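PDB 5YNL: arginase from Glaciozyma antarctica, which probably catalyses the manganese-dependent hydrolysis of L-arginine to L-ornithine and urea, as in other arginases, in a yeast adapted to cold. Local coordinates for residues R56-V61 against L93-D98; G145-T150 against N322-L327; D182-H187 against R241-D246; F201-D206 against L223-I228. All blocks are in the same frame, centred on the assembly; numbering follows the deposited sequence.

Contact 1: residues R56-V61 against L93-D98; sequences RTAGIV and LGWTVD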
# COMPACT_ATOMS: atom_id res chain seq x y z
N ARG A 56 -16.35 0.51 14.12
CA ARG A 56 -15.20 0.13 13.26
C ARG A 56 -15.53 -0.59 11.94
O ARG A 56 -16.08 -1.70 11.93
CB ARG A 56 -14.17 -0.72 14.04
CG ARG A 56 -13.31 0.04 15.04
CD ARG A 56 -12.82 1.38 14.48
NE ARG A 56 -11.85 2.05 15.35
CZ ARG A 56 -12.16 2.70 16.47
NH1 ARG A 56 -13.42 2.76 16.89
NH2 ARG A 56 -11.21 3.28 17.18
N THR A 57 -15.18 0.04 10.82
CA THR A 57 -15.57 -0.52 9.54
C THR A 57 -14.42 -0.70 8.59
O THR A 57 -13.63 0.22 8.37
CB THR A 57 -16.67 0.30 8.87
OG1 THR A 57 -17.67 0.63 9.84
CG2 THR A 57 -17.30 -0.50 7.73
N ALA A 58 -14.31 -1.92 8.04
CA ALA A 58 -13.28 -2.26 7.06
C ALA A 58 -13.88 -2.11 5.67
O ALA A 58 -14.84 -2.80 5.34
CB ALA A 58 -12.76 -3.70 7.28
N GLY A 59 -13.33 -1.20 4.87
CA GLY A 59 -13.76 -1.07 3.49
C GLY A 59 -12.96 -2.03 2.64
O GLY A 59 -11.73 -2.15 2.79
N ILE A 60 -13.63 -2.74 1.74
CA ILE A 60 -12.93 -3.70 0.91
C ILE A 60 -13.10 -3.36 -0.56
O ILE A 60 -14.23 -3.34 -1.07
CB ILE A 60 -13.39 -5.15 1.22
CG1 ILE A 60 -12.88 -5.56 2.61
CG2 ILE A 60 -12.87 -6.11 0.16
CD1 ILE A 60 -13.27 -6.95 2.99
N VAL A 61 -11.99 -3.08 -1.24
CA VAL A 61 -12.05 -2.88 -2.68
C VAL A 61 -11.05 -3.79 -3.40
O VAL A 61 -9.83 -3.71 -3.18
CB VAL A 61 -11.98 -1.36 -3.14
CG1 VAL A 61 -12.28 -0.39 -1.98
CG2 VAL A 61 -10.67 -1.01 -3.81
N LEU A 93 -12.67 -10.24 14.21
CA LEU A 93 -11.78 -9.34 14.93
C LEU A 93 -12.53 -8.10 15.41
O LEU A 93 -11.91 -7.12 15.87
CB LEU A 93 -10.60 -8.91 14.04
CG LEU A 93 -9.59 -9.99 13.66
CD1 LEU A 93 -8.54 -9.48 12.68
CD2 LEU A 93 -8.92 -10.55 14.91
N GLY A 94 -13.86 -8.13 15.30
CA GLY A 94 -14.69 -7.02 15.74
C GLY A 94 -14.94 -5.96 14.69
O GLY A 94 -15.59 -4.95 14.97
N TRP A 95 -14.46 -6.17 13.47
CA TRP A 95 -14.71 -5.22 12.38
C TRP A 95 -16.02 -5.49 11.62
O TRP A 95 -16.41 -6.65 11.42
CB TRP A 95 -13.57 -5.30 11.37
CG TRP A 95 -12.26 -4.78 11.83
CD1 TRP A 95 -11.25 -5.49 12.41
CD2 TRP A 95 -11.79 -3.42 11.71
NE1 TRP A 95 -10.17 -4.65 12.66
CE2 TRP A 95 -10.49 -3.38 12.25
CE3 TRP A 95 -12.35 -2.24 11.22
CZ2 TRP A 95 -9.74 -2.21 12.32
CZ3 TRP A 95 -11.61 -1.09 11.27
CH2 TRP A 95 -10.32 -1.07 11.81
N THR A 96 -16.69 -4.42 11.18
CA THR A 96 -17.83 -4.56 10.26
C THR A 96 -17.35 -4.38 8.82
O THR A 96 -16.51 -3.50 8.53
CB THR A 96 -19.00 -3.61 10.58
OG1 THR A 96 -19.82 -4.21 11.58
CG2 THR A 96 -19.85 -3.34 9.34
N VAL A 97 -17.85 -5.22 7.93
CA VAL A 97 -17.34 -5.29 6.57
C VAL A 97 -18.25 -4.60 5.56
O VAL A 97 -19.45 -4.89 5.46
CB VAL A 97 -17.06 -6.74 6.16
CG1 VAL A 97 -16.78 -6.84 4.66
CG2 VAL A 97 -15.88 -7.28 6.95
N ASP A 98 -17.66 -3.66 4.82
CA ASP A 98 -18.34 -2.99 3.73
C ASP A 98 -17.72 -3.47 2.42
O ASP A 98 -16.72 -2.91 1.96
CB ASP A 98 -18.18 -1.48 3.88
CG ASP A 98 -19.07 -0.70 2.94
OD1 ASP A 98 -20.09 -1.27 2.47
OD2 ASP A 98 -18.76 0.48 2.68
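Thr57 and Thr96 face each other across two parallel strands, their CA atoms 4.7 Å apart, and Ala58 with Val97 and Gly59 with Asp98 continue the register. The strand axes diverge by 27°. Four backbone bonds zip the pair: Thr96 N to Arg56 O, Ala58 N to Thr96 O, Asp98 N to Ala58 O and Ile60 N to Asp98 O. The shortest joins Ala58 N to Thr96 O at 2.8 Å.

On the face carrying Thr57, a chi1 of -45° puts OG1 of this threonine beside its backbone N, where it bonds to Pro55 O, and turns CG2 to Thr96 O at 3.2 Å, with Thr96 CG2 and Asp98 CB alongside. On the other face Ile60 CD1 reaches Val97 CG1 at 3.9 Å, the two chains crossing obliquely. The Trp95 ring lies beside the start of strand 57-61, its CE3 3.7 Å from Arg56 CB and 4.2 Å from Ala58 CB; Arg56 CG stands above one face toward the rim, and Thr57 N meets the edge. Trp95 NE1 donates to Leu357 O, while Asp98 OD2 accepts from Gln146 NE2.

As the outermost strand of the parallel sheet in this arginase α/β fold, 96-99 has a single neighbour here, 57-63, and is joined to it by four main-chain bonds with side-chain packing on both faces; the indole gains a polar tie to the C-terminal part of the chain.

Contact 2: residues G145-T150 against N322-L327; sequences GQLTVT and NLLVSL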
# COMPACT_ATOMS: atom_id res chain seq x y z
N GLY A 145 -14.74 7.12 7.43
CA GLY A 145 -14.10 6.61 8.63
C GLY A 145 -13.72 5.14 8.52
O GLY A 145 -13.30 4.50 9.49
N GLN A 146 -13.88 4.58 7.33
CA GLN A 146 -13.51 3.19 7.16
C GLN A 146 -12.00 3.04 7.03
O GLN A 146 -11.30 4.01 6.72
CB GLN A 146 -14.21 2.61 5.93
CG GLN A 146 -15.71 2.63 6.03
CD GLN A 146 -16.36 1.80 4.96
OE1 GLN A 146 -15.71 1.40 4.01
NE2 GLN A 146 -17.64 1.53 5.12
N LEU A 147 -11.50 1.84 7.30
CA LEU A 147 -10.12 1.52 6.93
C LEU A 147 -10.27 0.79 5.60
O LEU A 147 -10.89 -0.26 5.56
CB LEU A 147 -9.50 0.60 7.99
CG LEU A 147 -7.97 0.52 8.12
CD1 LEU A 147 -7.62 -0.20 9.41
CD2 LEU A 147 -7.36 -0.19 6.92
N THR A 148 -9.76 1.36 4.51
CA THR A 148 -9.95 0.77 3.18
C THR A 148 -8.86 -0.27 2.88
O THR A 148 -7.67 0.06 2.74
CB THR A 148 -9.93 1.82 2.08
OG1 THR A 148 -10.74 2.93 2.50
CG2 THR A 148 -10.43 1.25 0.77
N VAL A 149 -9.28 -1.53 2.78
CA VAL A 149 -8.37 -2.61 2.42
C VAL A 149 -8.45 -2.79 0.90
O VAL A 149 -9.46 -3.29 0.40
CB VAL A 149 -8.74 -3.94 3.14
CG1 VAL A 149 -7.76 -5.05 2.76
CG2 VAL A 149 -8.76 -3.74 4.67
N THR A 150 -7.41 -2.38 0.17
CA THR A 150 -7.41 -2.62 -1.27
C THR A 150 -6.67 -3.91 -1.59
O THR A 150 -5.46 -4.06 -1.28
CB THR A 150 -6.84 -1.47 -2.11
OG1 THR A 150 -7.39 -0.23 -1.67
CG2 THR A 150 -7.20 -1.68 -3.57
N ASN A 322 -2.06 2.49 15.90
CA ASN A 322 -3.43 2.98 15.69
C ASN A 322 -3.59 4.05 14.60
O ASN A 322 -4.67 4.61 14.44
CB ASN A 322 -4.09 3.46 17.00
CG ASN A 322 -4.37 2.34 17.97
OD1 ASN A 322 -4.87 1.28 17.57
ND2 ASN A 322 -4.03 2.55 19.24
N LEU A 323 -2.53 4.30 13.83
CA LEU A 323 -2.54 5.37 12.83
C LEU A 323 -3.00 4.90 11.44
O LEU A 323 -3.26 5.72 10.55
CB LEU A 323 -1.17 6.05 12.74
CG LEU A 323 -0.62 6.57 14.09
CD1 LEU A 323 0.90 6.76 14.04
CD2 LEU A 323 -1.30 7.86 14.51
N LEU A 324 -3.11 3.59 11.25
CA LEU A 324 -3.43 3.06 9.92
C LEU A 324 -4.87 3.39 9.45
O LEU A 324 -5.84 3.09 10.14
CB LEU A 324 -3.21 1.55 9.91
CG LEU A 324 -3.47 0.82 8.59
CD1 LEU A 324 -2.29 1.00 7.64
CD2 LEU A 324 -3.74 -0.68 8.88
N VAL A 325 -5.00 4.00 8.28
CA VAL A 325 -6.32 4.21 7.71
C VAL A 325 -6.51 3.46 6.39
O VAL A 325 -7.63 3.14 6.02
CB VAL A 325 -6.63 5.70 7.48
CG1 VAL A 325 -6.72 6.44 8.83
CG2 VAL A 325 -5.56 6.33 6.58
N SER A 326 -5.41 3.16 5.70
CA SER A 326 -5.49 2.44 4.43
C SER A 326 -4.41 1.39 4.28
O SER A 326 -3.24 1.63 4.61
CB SER A 326 -5.42 3.39 3.24
OG SER A 326 -6.69 3.89 2.94
N LEU A 327 -4.83 0.25 3.75
CA LEU A 327 -3.98 -0.91 3.54
C LEU A 327 -4.18 -1.44 2.13
O LEU A 327 -5.32 -1.78 1.75
CB LEU A 327 -4.38 -2.01 4.53
CG LEU A 327 -3.80 -3.41 4.34
CD1 LEU A 327 -2.29 -3.38 4.54
CD2 LEU A 327 -4.47 -4.36 5.29
O HOH W 1 -9.48 4.88 4.60
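Thr148 and Ser326 pair in parallel across neighbouring strands, and three main-chain hydrogen bonds carry the polar part of the contact. Leu327 N donates to Thr148 O, 3.0 Å away, and Thr150 N reaches Leu327 O at 2.7 Å. The third, Thr148 N to Val325 O, is longer and bent to 139° at the hydrogen. Weaker CA-H...O contacts run from Leu147 to Val325 O and from Val149 to Leu327 O.

One water bridges the two segments. It donates to Gln146 O and to Val325 O, both at 2.9 Å, and accepts from Thr148 OG1, so Val325 O receives both the water and Thr148 N.

These are strands 147-152 and 324-330, central neighbours in the eight-stranded parallel sheet of the arginase fold, joined although 171 residues separate the segments.

Apolar contacts gather round Leu147. With CG anti to the backbone N (chi1 -158°), its CG and CD2 lie against Val325 O, while CD1 turns to Leu324, meeting its CD2 at 3.9 Å as the two side chains cross at about a right angle. Leu147 CD2 also touches Leu327 CB. Further along, Val149 CG1 packs on Leu327 CD2 at 4.2 Å.

Contact 3: residues D182-H187 against R241-D246; sequences DINTPH and RKILKD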
# COMPACT_ATOMS: atom_id res chain seq x y z
N ASP A 182 9.13 1.59 -8.21
CA ASP A 182 8.03 2.03 -9.08
C ASP A 182 7.96 3.58 -9.24
O ASP A 182 6.88 4.17 -9.23
CB ASP A 182 6.68 1.49 -8.58
CG ASP A 182 6.58 -0.03 -8.66
OD1 ASP A 182 7.33 -0.65 -9.43
OD2 ASP A 182 5.72 -0.61 -7.96
N ILE A 183 9.11 4.22 -9.39
CA ILE A 183 9.13 5.68 -9.38
C ILE A 183 9.49 6.32 -10.72
O ILE A 183 9.65 7.54 -10.81
CB ILE A 183 10.04 6.23 -8.24
CG1 ILE A 183 9.55 7.60 -7.74
CG2 ILE A 183 11.50 6.29 -8.66
CD1 ILE A 183 10.14 7.99 -6.42
N ASN A 184 9.58 5.51 -11.76
CA ASN A 184 9.91 6.03 -13.09
C ASN A 184 8.94 7.06 -13.64
O ASN A 184 7.72 6.88 -13.56
CB ASN A 184 10.06 4.90 -14.11
CG ASN A 184 11.49 4.65 -14.49
OD1 ASN A 184 12.39 5.39 -14.09
ND2 ASN A 184 11.73 3.61 -15.27
N THR A 185 9.48 8.13 -14.19
CA THR A 185 8.69 9.04 -15.02
C THR A 185 8.48 8.35 -16.36
O THR A 185 9.25 7.45 -16.72
CB THR A 185 9.42 10.39 -15.22
OG1 THR A 185 8.72 11.19 -16.18
CG2 THR A 185 10.84 10.16 -15.71
N PRO A 186 7.45 8.74 -17.11
CA PRO A 186 7.33 8.25 -18.49
C PRO A 186 8.50 8.70 -19.37
O PRO A 186 8.59 8.30 -20.54
CB PRO A 186 6.03 8.90 -18.98
CG PRO A 186 5.22 9.08 -17.74
CD PRO A 186 6.21 9.41 -16.66
N HIS A 187 9.38 9.52 -18.81
CA HIS A 187 10.59 9.96 -19.50
C HIS A 187 11.81 9.13 -19.09
O HIS A 187 12.92 9.37 -19.55
CB HIS A 187 10.84 11.45 -19.21
N ARG A 241 17.41 4.95 -9.35
CA ARG A 241 18.25 5.18 -8.19
C ARG A 241 18.69 6.64 -8.14
O ARG A 241 19.12 7.13 -7.09
CB ARG A 241 19.45 4.24 -8.24
CG ARG A 241 19.16 2.95 -9.02
CD ARG A 241 20.38 2.04 -9.16
NE ARG A 241 21.50 2.73 -9.80
CZ ARG A 241 22.65 3.01 -9.19
NH1 ARG A 241 23.61 3.65 -9.85
NH2 ARG A 241 22.84 2.65 -7.93
N LYS A 242 18.57 7.34 -9.27
CA LYS A 242 18.85 8.78 -9.32
C LYS A 242 17.65 9.60 -8.87
O LYS A 242 17.79 10.56 -8.11
CB LYS A 242 19.28 9.21 -10.73
N ILE A 243 16.46 9.23 -9.34
CA ILE A 243 15.22 9.93 -8.98
C ILE A 243 15.03 9.91 -7.46
O ILE A 243 14.65 10.92 -6.86
CB ILE A 243 13.99 9.29 -9.69
CG1 ILE A 243 14.06 9.50 -11.21
CG2 ILE A 243 12.70 9.87 -9.15
CD1 ILE A 243 12.89 8.87 -11.98
N LEU A 244 15.31 8.76 -6.86
CA LEU A 244 15.13 8.56 -5.42
C LEU A 244 16.04 9.49 -4.62
O LEU A 244 15.62 10.05 -3.60
CB LEU A 244 15.41 7.09 -5.03
CG LEU A 244 14.50 5.96 -5.52
CD1 LEU A 244 14.96 4.64 -4.94
CD2 LEU A 244 13.06 6.19 -5.13
N LYS A 245 17.28 9.66 -5.08
CA LYS A 245 18.24 10.49 -4.36
C LYS A 245 18.03 11.98 -4.62
O LYS A 245 18.29 12.81 -3.75
CB LYS A 245 19.67 10.08 -4.72
N ASP A 246 17.59 12.32 -5.83
CA ASP A 246 17.31 13.71 -6.19
C ASP A 246 16.17 14.28 -5.33
O ASP A 246 16.19 15.45 -4.96
CB ASP A 246 16.95 13.84 -7.67
CG ASP A 246 18.15 13.67 -8.60
OD1 ASP A 246 19.30 13.62 -8.11
OD2 ASP A 246 17.93 13.61 -9.83
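Ile243, on the short helix 241-246, points its side chain at the loop 182-187 and touches three of its residues, Ile183, Asn184 and Thr185. Its CG2 methyl lies against Ile183 CG2 at 3.8 Å, the two isoleucines sliding past each other in opposite directions. The other branch is extended, chi2 179°, and carries CD1 outward along the loop: this methyl sits 3.7 Å from Ile183 O and also touches Asn184 OD1 and Thr185 N. The Asn184 and Ile243 side chains cross at about a right angle, and Asn184 OD1, buried here beside a methyl group, has no hydrogen-bond partner in the model.

Next along the helix, Leu244 supplies one methyl. Its CD2 meets Ile183 CD1 at 3.7 Å and Ile183 CG2 at 3.9 Å, so Ile183 is gripped by two consecutive helix residues. No hydrogen bond crosses the contact; it is methyl packing, with a few backbone and amide polar atoms beside Ile243 CD1.

The loop begins at Asp182, the last aspartate of the Asp-Ala-His-Ala-Asp motif that binds metal in arginases, so it probably borders the metal site as in relatives, with Ile183 turned to the helix.

Around this patch, Ile183 also packs on Val199 of helix 198-202 and on Leu203 just beyond it, and both Ile183 and Leu244 rest on Tyr230 of strand 228-233. Ile183 thus packs against all three elements, helices 241-246 and 198-202 and strand 228-233.

Contact 4: residues F201-D206 against L223-I228; sequences FLLGLD and LKPERI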
# COMPACT_ATOMS: atom_id res chain seq x y z
N PHE A 201 3.72 9.92 -10.52
CA PHE A 201 2.51 10.73 -10.73
C PHE A 201 2.07 11.32 -9.38
O PHE A 201 1.68 12.48 -9.30
CB PHE A 201 1.38 9.88 -11.32
CG PHE A 201 1.58 9.50 -12.78
CD1 PHE A 201 2.46 8.48 -13.14
CD2 PHE A 201 0.85 10.13 -13.78
CE1 PHE A 201 2.63 8.12 -14.48
CE2 PHE A 201 1.02 9.79 -15.12
CZ PHE A 201 1.91 8.78 -15.47
N LEU A 202 2.11 10.50 -8.33
CA LEU A 202 1.70 10.98 -7.00
C LEU A 202 2.62 12.09 -6.49
O LEU A 202 2.17 12.99 -5.77
CB LEU A 202 1.67 9.82 -6.01
CG LEU A 202 0.74 8.69 -6.45
CD1 LEU A 202 1.02 7.43 -5.64
CD2 LEU A 202 -0.74 9.09 -6.35
N LEU A 203 3.90 12.02 -6.87
CA LEU A 203 4.86 13.04 -6.46
C LEU A 203 4.69 14.26 -7.37
O LEU A 203 5.06 15.38 -7.00
CB LEU A 203 6.28 12.51 -6.51
CG LEU A 203 6.58 11.41 -5.48
CD1 LEU A 203 7.78 10.59 -5.91
CD2 LEU A 203 6.83 12.02 -4.09
N GLY A 204 4.10 14.03 -8.54
CA GLY A 204 3.82 15.11 -9.47
C GLY A 204 5.04 15.54 -10.25
O GLY A 204 5.70 16.52 -9.90
N LEU A 205 5.35 14.81 -11.31
CA LEU A 205 6.33 15.26 -12.28
C LEU A 205 5.94 14.73 -13.65
O LEU A 205 6.75 14.78 -14.59
CB LEU A 205 7.77 14.88 -11.89
CG LEU A 205 8.21 13.52 -11.32
CD1 LEU A 205 7.75 13.30 -9.89
CD2 LEU A 205 7.78 12.37 -12.21
N ASP A 206 4.70 14.23 -13.73
CA ASP A 206 4.12 13.60 -14.94
C ASP A 206 4.62 14.18 -16.26
O ASP A 206 4.42 15.35 -16.56
CB ASP A 206 2.58 13.64 -14.91
CG ASP A 206 2.01 14.37 -13.70
OD1 ASP A 206 2.50 14.14 -12.57
OD2 ASP A 206 1.06 15.16 -13.90
N LEU A 223 1.31 13.67 -2.76
CA LEU A 223 2.36 13.06 -1.95
C LEU A 223 3.68 13.83 -2.00
O LEU A 223 4.33 13.89 -3.05
CB LEU A 223 2.62 11.62 -2.41
CG LEU A 223 3.65 10.87 -1.58
CD1 LEU A 223 3.02 10.35 -0.29
CD2 LEU A 223 4.27 9.71 -2.36
N LYS A 224 4.06 14.43 -0.87
CA LYS A 224 5.36 15.06 -0.73
C LYS A 224 6.43 13.97 -0.57
O LYS A 224 6.17 12.94 0.07
CB LYS A 224 5.36 15.98 0.49
CG LYS A 224 4.58 17.30 0.32
CD LYS A 224 3.98 17.78 1.66
CE LYS A 224 3.52 19.25 1.63
NZ LYS A 224 4.61 20.27 1.81
N PRO A 225 7.63 14.17 -1.14
CA PRO A 225 8.71 13.18 -1.10
C PRO A 225 9.20 12.83 0.31
O PRO A 225 9.88 11.82 0.48
CB PRO A 225 9.84 13.86 -1.88
CG PRO A 225 9.52 15.35 -1.82
CD PRO A 225 8.02 15.38 -1.90
N GLU A 226 8.87 13.65 1.30
CA GLU A 226 9.27 13.35 2.67
C GLU A 226 8.17 12.59 3.40
O GLU A 226 8.29 12.28 4.59
CB GLU A 226 9.57 14.64 3.43
CG GLU A 226 8.33 15.46 3.64
CD GLU A 226 8.34 16.75 2.84
OE1 GLU A 226 9.01 16.81 1.78
OE2 GLU A 226 7.67 17.70 3.29
N ARG A 227 7.09 12.29 2.68
CA ARG A 227 5.97 11.56 3.26
C ARG A 227 5.98 10.07 2.84
O ARG A 227 5.20 9.27 3.34
CB ARG A 227 4.64 12.23 2.88
CG ARG A 227 3.91 13.03 3.99
CD ARG A 227 4.78 14.08 4.67
NE ARG A 227 5.37 13.57 5.91
CZ ARG A 227 6.02 14.33 6.80
NH1 ARG A 227 6.16 15.64 6.59
NH2 ARG A 227 6.52 13.79 7.90
N ILE A 228 6.88 9.71 1.93
CA ILE A 228 6.99 8.31 1.51
C ILE A 228 8.26 7.64 2.03
O ILE A 228 9.32 8.28 2.08
CB ILE A 228 6.85 8.14 -0.04
CG1 ILE A 228 7.09 6.68 -0.46
CG2 ILE A 228 7.73 9.13 -0.79
CD1 ILE A 228 6.86 6.38 -1.96
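Leu202 O accepts the one hydrogen bond that crosses this contact, from Leu223 N at 3.2 Å. The bond is bent: the angle at the hydrogen is 148°, and the donor stands 36° out of the carbonyl plane, so it approaches above the plane. The same carbonyl oxygen lies 3.7 Å from Leu223 CB, and the Leu202 and Leu223 CB atoms meet at 4.1 Å, as expected where the backbones come within hydrogen-bonding distance.

Leu203 does most of the remaining touching, and does it with one methyl. CD2 presses on Leu223 O at 3.3 Å and on Pro225 CA at 3.7 Å, and it reaches Leu223 CD2 at 3.9 Å; Pro225 CB and Ile228 CG2 lie further round it. The Leu203 side chain swings its CG anti to the carbonyl carbon, chi1 -67°, and so turns this branch toward the second segment. From the backbone, Leu203 CA also points its hydrogen straight at Leu223 O.

The helix 198-202 closes in a Schellman motif, with Gly204 as its C-prime residue at positive phi. In the other segment, Lys224 to Arg227 form a type I beta turn that leads into strand 228-233. The contact therefore joins a helix end to the turn before a strand of the central sheet. Leu202 also packs on Val162 and Ser163 of helix 158-168, and Leu223 on Phe166 of the same helix. Chemically, a single bent hydrogen bond links the helix end to the loop before strand 228-233, and the rest is apolar packing, centred on the Leu203 CD2 methyl, with Leu223 O facing that methyl and the Leu203 CA-H.

Contacts 1 and 2 are neighbours in the same sheet, their centres 9 Å apart: strand 57-63 lies beside strand 147-152, and Gly59 probably bonds through its N and O to Leu147 O and Val149 N. Contacts 3 and 4 form a second pair, centres 11 Å apart, joined where Ile183 CD1 meets Leu203 CD1 at 3.6 Å and where Pro186 packs on Phe201. No metal is modelled, but contact 3 starts at Asp182 of the arginase metal-binding motif. Contacts 1 and 2 lie across the chain from it, in the sheet, with centres about 35 Å and 28 Å from that of contact 3; contacts 2 and 4 are about 20 Å apart between centres.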